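Local coordinates for haloacid dehalogenase domain protein hydrolase (Planctomyces limnophilus, PDB 4OVY) that binds calcium and is probably a hydrolase, perhaps a phosphatase, of the haloacid dehalogenase superfamily, at residues A[139-144]-A[298-303]; A[3-8]-A[143-148]. One frame throughout, in Å; residues are numbered along the deposited sequence.

Contact 1: A[139-144]-A[298-303]; sequences VYQPML and WKVIFP. With EDO (1,2-ethanediol), chain F.
P142 lies on the indole of W298, and this is a dense part of the contact. Its CB stands 3.5 Å from the centroid of the W298 five-membered ring and almost on the ring normal, a CH-pi contact over one face, while CG sits 3.5 Å from CD2 of the same indole. A proline suits the first turn of a helix, where no backbone N-H is needed, and the slightly polarised C-H groups of its ring suit an aromatic face. The six-membered ring of the indole has two more neighbours: CZ3 lies 3.8 Å from Y140 CG, the two ring planes at 51°, and CZ2 meets the selenium of selenomethionine M143 in an oblique Met-aromatic contact. Y140 CG stands beside its own backbone N, anti to the carbonyl carbon (chi1 -55°), and the ring's CD1 packs alongside I301 CG2; its hydroxyl is hydrogen-bonded to E265.

Y140 is the N-cap of helix 141-152, which precedes strand 156-161 of the parallel HAD core, and the C-terminal tail crosses this helix start. There Q141 N, in the first turn, donates to I301 O (2.8 Å), while Y140 CA adds a CA-H...O contact to the same oxygen. V300 O, close to P142 CG, is buried without a polar partner. P303 is also tightly packed, its CD 3.1 Å from V139 O and its CB 3.5 Å from Q141 OE1.

Packing thins toward the exposed V300, beside which Q141 lies. With CG anti to its backbone N (chi1 172°), Q141 then bends at chi2; its amide NE2 is bonded to E145 and, 3.2 Å away, to O2 of an ethanediol probably left from crystallisation.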
loop_
_atom_site.group_PDB
_atom_site.type_symbol
_atom_site.label_atom_id
_atom_site.label_comp_id
_atom_site.label_asym_id
_atom_site.label_seq_id
_atom_site.Cartn_x
_atom_site.Cartn_y
_atom_site.Cartn_z
ATOM N N VAL A 139 -12.572 21.180 -5.290
ATOM C CA VAL A 139 -11.578 20.420 -6.031
ATOM C C VAL A 139 -11.406 21.094 -7.387
ATOM O O VAL A 139 -12.285 21.844 -7.832
ATOM C CB VAL A 139 -11.983 18.939 -6.199
ATOM C CG1 VAL A 139 -12.079 18.254 -4.838
ATOM C CG2 VAL A 139 -13.299 18.794 -6.956
ATOM N N TYR A 140 -10.271 20.844 -8.030
ATOM C CA TYR A 140 -9.943 21.500 -9.291
ATOM C C TYR A 140 -10.445 20.698 -10.483
ATOM O O TYR A 140 -9.982 19.589 -10.741
ATOM C CB TYR A 140 -8.440 21.737 -9.400
ATOM C CG TYR A 140 -7.854 22.506 -8.234
ATOM C CD1 TYR A 140 -8.532 23.580 -7.659
ATOM C CD2 TYR A 140 -6.617 22.158 -7.710
ATOM C CE1 TYR A 140 -7.993 24.282 -6.600
ATOM C CE2 TYR A 140 -6.067 22.859 -6.650
ATOM C CZ TYR A 140 -6.755 23.911 -6.094
ATOM O OH TYR A 140 -6.214 24.603 -5.034
ATOM N N GLN A 141 -11.399 21.280 -11.203
ATOM C CA GLN A 141 -12.005 20.643 -12.357
ATOM C C GLN A 141 -10.962 20.229 -13.407
ATOM O O GLN A 141 -11.052 19.129 -13.958
ATOM C CB GLN A 141 -13.073 21.566 -12.965
ATOM C CG GLN A 141 -13.653 21.100 -14.291
ATOM C CD GLN A 141 -14.431 19.797 -14.188
ATOM O OE1 GLN A 141 -15.064 19.505 -13.170
ATOM N NE2 GLN A 141 -14.404 19.017 -15.257
ATOM N N PRO A 142 -9.959 21.091 -13.678
ATOM C CA PRO A 142 -8.924 20.658 -14.617
ATOM C C PRO A 142 -8.148 19.422 -14.148
ATOM O O PRO A 142 -7.720 18.614 -14.973
ATOM C CB PRO A 142 -8.007 21.884 -14.722
ATOM C CG PRO A 142 -8.886 23.033 -14.374
ATOM C CD PRO A 142 -9.792 22.502 -13.305
HETATM N N MSE A 143 -7.985 19.255 -12.841
HETATM C CA MSE A 143 -7.288 18.080 -12.321
HETATM C C MSE A 143 -8.181 16.867 -12.379
HETATM O O MSE A 143 -7.702 15.763 -12.594
HETATM C CB MSE A 143 -6.759 18.321 -10.902
HETATM C CG MSE A 143 -5.761 19.478 -10.861
HETATM SE SE MSE A 143 -4.127 19.100 -11.913
HETATM C CE MSE A 143 -3.352 17.785 -10.671
ATOM N N LEU A 144 -9.486 17.042 -12.197
ATOM C CA LEU A 144 -10.419 15.927 -12.400
ATOM C C LEU A 144 -10.338 15.412 -13.842
ATOM O O LEU A 144 -10.357 14.205 -14.091
ATOM C CB LEU A 144 -11.850 16.342 -12.090
ATOM C CG LEU A 144 -12.179 16.812 -10.672
ATOM C CD1 LEU A 144 -13.678 17.064 -10.575
ATOM C CD2 LEU A 144 -11.715 15.805 -9.633
ATOM N N TRP A 298 -5.867 27.581 -16.869
ATOM C CA TRP A 298 -7.105 26.870 -16.559
ATOM C C TRP A 298 -8.328 27.735 -16.859
ATOM O O TRP A 298 -8.450 28.852 -16.345
ATOM C CB TRP A 298 -7.114 26.438 -15.079
ATOM C CG TRP A 298 -6.205 25.276 -14.757
ATOM C CD1 TRP A 298 -5.464 24.533 -15.639
ATOM C CD2 TRP A 298 -5.993 24.684 -13.469
ATOM N NE1 TRP A 298 -4.792 23.543 -14.979
ATOM C CE2 TRP A 298 -5.100 23.604 -13.647
ATOM C CE3 TRP A 298 -6.474 24.957 -12.186
ATOM C CZ2 TRP A 298 -4.668 22.803 -12.586
ATOM C CZ3 TRP A 298 -6.041 24.158 -11.125
ATOM C CH2 TRP A 298 -5.147 23.097 -11.335
ATOM N N LYS A 299 -9.235 27.199 -17.678
ATOM C CA LYS A 299 -10.418 27.929 -18.141
ATOM C C LYS A 299 -11.432 28.100 -17.019
ATOM O O LYS A 299 -12.166 29.085 -16.981
ATOM C CB LYS A 299 -11.097 27.191 -19.301
ATOM C CG LYS A 299 -10.274 27.084 -20.579
ATOM C CD LYS A 299 -11.125 26.459 -21.689
ATOM C CE LYS A 299 -10.296 25.886 -22.822
ATOM N NZ LYS A 299 -9.723 26.958 -23.668
ATOM N N VAL A 300 -11.479 27.108 -16.136
ATOM C CA VAL A 300 -12.286 27.150 -14.921
ATOM C C VAL A 300 -11.459 26.544 -13.799
ATOM O O VAL A 300 -10.522 25.799 -14.062
ATOM C CB VAL A 300 -13.627 26.378 -15.072
ATOM C CG1 VAL A 300 -14.455 26.973 -16.199
ATOM C CG2 VAL A 300 -13.402 24.889 -15.315
ATOM N N ILE A 301 -11.786 26.878 -12.553
ATOM C CA ILE A 301 -11.078 26.307 -11.414
ATOM C C ILE A 301 -11.877 25.156 -10.807
ATOM O O ILE A 301 -11.399 24.021 -10.755
ATOM C CB ILE A 301 -10.780 27.367 -10.335
ATOM C CG1 ILE A 301 -10.028 28.556 -10.939
ATOM C CG2 ILE A 301 -9.997 26.754 -9.175
ATOM C CD1 ILE A 301 -8.722 28.199 -11.610
ATOM N N PHE A 302 -13.095 25.450 -10.360
ATOM C CA PHE A 302 -13.923 24.469 -9.667
ATOM C C PHE A 302 -15.035 23.941 -10.576
ATOM O O PHE A 302 -15.433 24.620 -11.516
ATOM C CB PHE A 302 -14.530 25.094 -8.409
ATOM C CG PHE A 302 -13.505 25.687 -7.482
ATOM C CD1 PHE A 302 -12.670 24.871 -6.733
ATOM C CD2 PHE A 302 -13.356 27.056 -7.384
ATOM C CE1 PHE A 302 -11.714 25.410 -5.886
ATOM C CE2 PHE A 302 -12.404 27.608 -6.543
ATOM C CZ PHE A 302 -11.583 26.785 -5.793
ATOM N N PRO A 303 -15.541 22.730 -10.294
ATOM C CA PRO A 303 -16.706 22.233 -11.033
ATOM C C PRO A 303 -17.963 23.053 -10.744
ATOM O O PRO A 303 -18.063 23.695 -9.696
ATOM C CB PRO A 303 -16.891 20.795 -10.533
ATOM C CG PRO A 303 -15.829 20.539 -9.525
ATOM C CD PRO A 303 -15.105 21.812 -9.228
HETATM C C1 EDO F . -14.276 14.000 -15.129
HETATM O O1 EDO F . -13.871 14.054 -16.499
HETATM C C2 EDO F . -14.509 15.416 -14.626
HETATM O O2 EDO F . -15.487 16.061 -15.452
#

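Contact 2: A[3-8]-A[143-148]; sequences PLPSWN and MLELLA. With EDO (1,2-ethanediol), chain G.
S6 and E145 meet through a two-bond grip: the carboxylate takes the backbone N-H and the hydroxyl of one residue. S6 stands third in a type I beta turn, L4 to W7, closed by W7 N to L4 O, and this turn of the N-terminal arm lies against helix 141-152 of the HAD core. S6 N donates to OE1 of E145 at 2.8 Å, on the syn lone pair and fairly straight. S6 OG donates to OE2 of E145 at 2.6 Å, also on the syn side but 24° out of the carboxylate plane. Serine suits this place because its hydroxyl, on a short side chain, stays close to its own N-H. Glutamate supplies the length: E145 is extended beyond CG (chi2 169°), which carries CD out from the helix to the turn. Q141 NE2 is a further donor to OE2, so the charge is probably well stabilised.

P5 and E145 approach tip to tip, with CD of P5 3.3 Å from OE1. W7 and E145 instead slide past each other in opposite directions, ring and carboxylate planes 49° apart, and OE1 lies at the indole edge, in its plane. The broad ring of W7 continues to the buried side of the helix. Its CZ2 lies 4.0 Å from the selenium of M143, which stands at the ring edge in a Met-aromatic contact, and the same CZ2 touches CB of L146, whose side chain crosses the indole obliquely. Helix 11-24 covers W7 and L146 through I16, and W7 NE1 is hydrogen-bonded to P142 O. Nearer the start of the turn, L4 rests its CD2 methyl against L146 CA, while a water accepts from L4 N and donates to E145 O, 3.3 Å from each.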
loop_
_atom_site.group_PDB
_atom_site.type_symbol
_atom_site.label_atom_id
_atom_site.label_comp_id
_atom_site.label_asym_id
_atom_site.label_seq_id
_atom_site.Cartn_x
_atom_site.Cartn_y
_atom_site.Cartn_z
ATOM N N PRO A 3 -9.710 15.999 -25.168
ATOM C CA PRO A 3 -9.002 15.779 -23.917
ATOM C C PRO A 3 -8.684 17.101 -23.218
ATOM O O PRO A 3 -8.371 18.104 -23.882
ATOM C CB PRO A 3 -7.720 15.090 -24.373
ATOM C CG PRO A 3 -7.439 15.705 -25.699
ATOM C CD PRO A 3 -8.772 16.068 -26.306
ATOM N N LEU A 4 -8.780 17.099 -21.893
ATOM C CA LEU A 4 -8.397 18.255 -21.092
ATOM C C LEU A 4 -9.112 19.546 -21.522
ATOM O O LEU A 4 -8.467 20.567 -21.751
ATOM C CB LEU A 4 -6.874 18.437 -21.167
ATOM C CG LEU A 4 -6.040 17.205 -20.819
ATOM C CD1 LEU A 4 -4.565 17.567 -20.826
ATOM C CD2 LEU A 4 -6.454 16.626 -19.471
ATOM N N PRO A 5 -10.451 19.504 -21.623
ATOM C CA PRO A 5 -11.191 20.660 -22.158
ATOM C C PRO A 5 -11.074 21.953 -21.347
ATOM O O PRO A 5 -11.235 23.035 -21.909
ATOM C CB PRO A 5 -12.647 20.174 -22.183
ATOM C CG PRO A 5 -12.698 19.029 -21.240
ATOM C CD PRO A 5 -11.348 18.387 -21.281
ATOM N N SER A 6 -10.805 21.846 -20.049
ATOM C CA SER A 6 -10.643 23.029 -19.194
ATOM C C SER A 6 -9.210 23.575 -19.186
ATOM O O SER A 6 -8.925 24.531 -18.465
ATOM C CB SER A 6 -11.082 22.720 -17.754
ATOM O OG SER A 6 -12.470 22.464 -17.708
ATOM N N TRP A 7 -8.321 22.975 -19.982
ATOM C CA TRP A 7 -6.938 23.425 -20.085
ATOM C C TRP A 7 -6.725 24.215 -21.368
ATOM O O TRP A 7 -6.961 23.696 -22.457
ATOM C CB TRP A 7 -5.978 22.233 -20.088
ATOM C CG TRP A 7 -5.972 21.401 -18.827
ATOM C CD1 TRP A 7 -6.996 20.642 -18.333
ATOM C CD2 TRP A 7 -4.876 21.230 -17.922
ATOM N NE1 TRP A 7 -6.604 20.010 -17.177
ATOM C CE2 TRP A 7 -5.308 20.352 -16.901
ATOM C CE3 TRP A 7 -3.569 21.728 -17.875
ATOM C CZ2 TRP A 7 -4.482 19.970 -15.840
ATOM C CZ3 TRP A 7 -2.745 21.340 -16.822
ATOM C CH2 TRP A 7 -3.205 20.471 -15.820
ATOM N N ASN A 8 -6.268 25.462 -21.228
ATOM C CA ASN A 8 -5.833 26.287 -22.360
ATOM C C ASN A 8 -4.551 25.723 -22.956
ATOM O O ASN A 8 -3.890 24.889 -22.338
ATOM C CB ASN A 8 -5.516 27.721 -21.903
ATOM C CG ASN A 8 -6.739 28.492 -21.474
ATOM O OD1 ASN A 8 -7.813 28.371 -22.068
ATOM N ND2 ASN A 8 -6.579 29.311 -20.447
HETATM N N MSE A 143 -7.985 19.255 -12.841
HETATM C CA MSE A 143 -7.288 18.080 -12.321
HETATM C C MSE A 143 -8.181 16.867 -12.379
HETATM O O MSE A 143 -7.702 15.763 -12.594
HETATM C CB MSE A 143 -6.759 18.321 -10.902
HETATM C CG MSE A 143 -5.761 19.478 -10.861
HETATM SE SE MSE A 143 -4.127 19.100 -11.913
HETATM C CE MSE A 143 -3.352 17.785 -10.671
ATOM N N LEU A 144 -9.486 17.042 -12.197
ATOM C CA LEU A 144 -10.419 15.927 -12.400
ATOM C C LEU A 144 -10.338 15.412 -13.842
ATOM O O LEU A 144 -10.357 14.205 -14.091
ATOM C CB LEU A 144 -11.850 16.342 -12.090
ATOM C CG LEU A 144 -12.179 16.812 -10.672
ATOM C CD1 LEU A 144 -13.678 17.064 -10.575
ATOM C CD2 LEU A 144 -11.715 15.805 -9.633
ATOM N N GLU A 145 -10.252 16.339 -14.787
ATOM C CA GLU A 145 -10.063 15.987 -16.194
ATOM C C GLU A 145 -8.746 15.245 -16.419
ATOM O O GLU A 145 -8.707 14.252 -17.142
ATOM C CB GLU A 145 -10.127 17.235 -17.073
ATOM C CG GLU A 145 -11.514 17.844 -17.125
ATOM C CD GLU A 145 -11.547 19.217 -17.759
ATOM O OE1 GLU A 145 -10.530 19.630 -18.370
ATOM O OE2 GLU A 145 -12.604 19.879 -17.648
ATOM N N LEU A 146 -7.679 15.724 -15.786
ATOM C CA LEU A 146 -6.369 15.089 -15.917
ATOM C C LEU A 146 -6.386 13.668 -15.367
ATOM O O LEU A 146 -5.886 12.752 -16.010
ATOM C CB LEU A 146 -5.288 15.929 -15.227
ATOM C CG LEU A 146 -3.875 15.342 -15.226
ATOM C CD1 LEU A 146 -3.385 15.048 -16.644
ATOM C CD2 LEU A 146 -2.941 16.313 -14.532
ATOM N N LEU A 147 -6.973 13.485 -14.187
ATOM C CA LEU A 147 -7.120 12.143 -13.608
ATOM C C LEU A 147 -7.853 11.174 -14.555
ATOM O O LEU A 147 -7.392 10.054 -14.777
ATOM C CB LEU A 147 -7.856 12.215 -12.270
ATOM C CG LEU A 147 -7.067 12.810 -11.101
ATOM C CD1 LEU A 147 -8.022 13.141 -9.966
ATOM C CD2 LEU A 147 -5.969 11.866 -10.632
ATOM N N ALA A 148 -8.979 11.614 -15.112
ATOM C CA ALA A 148 -9.755 10.789 -16.044
ATOM C C ALA A 148 -8.960 10.456 -17.308
ATOM O O ALA A 148 -8.976 9.320 -17.782
ATOM C CB ALA A 148 -11.060 11.491 -16.420
HETATM C C1 EDO G . -8.198 32.354 -17.807
HETATM O O1 EDO G . -7.022 32.035 -18.555
HETATM C C2 EDO G . -9.430 31.746 -18.472
HETATM O O2 EDO G . -9.049 30.931 -19.587
HETATM O O HOH W 1 -9.956 14.612 -20.123
#

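The two contacts lie about 8 Å apart, centre to centre, on the same side of the chain's centre, and both use the start of helix 141-152, sharing M143. Along the chain the arm 3-8 comes first, the helix follows well over a hundred residues later, and the tail 298-303 comes last, so both ends of the modelled chain meet on one helix of the HAD core. They also meet each other: K299 N probably bonds S6 O, and the rings of W298 and W7 stand edge-to-face. The Y140 side chain of contact 1 is about 9 Å from the bound calcium, and that of M143 about 11 Å, so the junction lies near the metal site without either of these side chains reaching the ion.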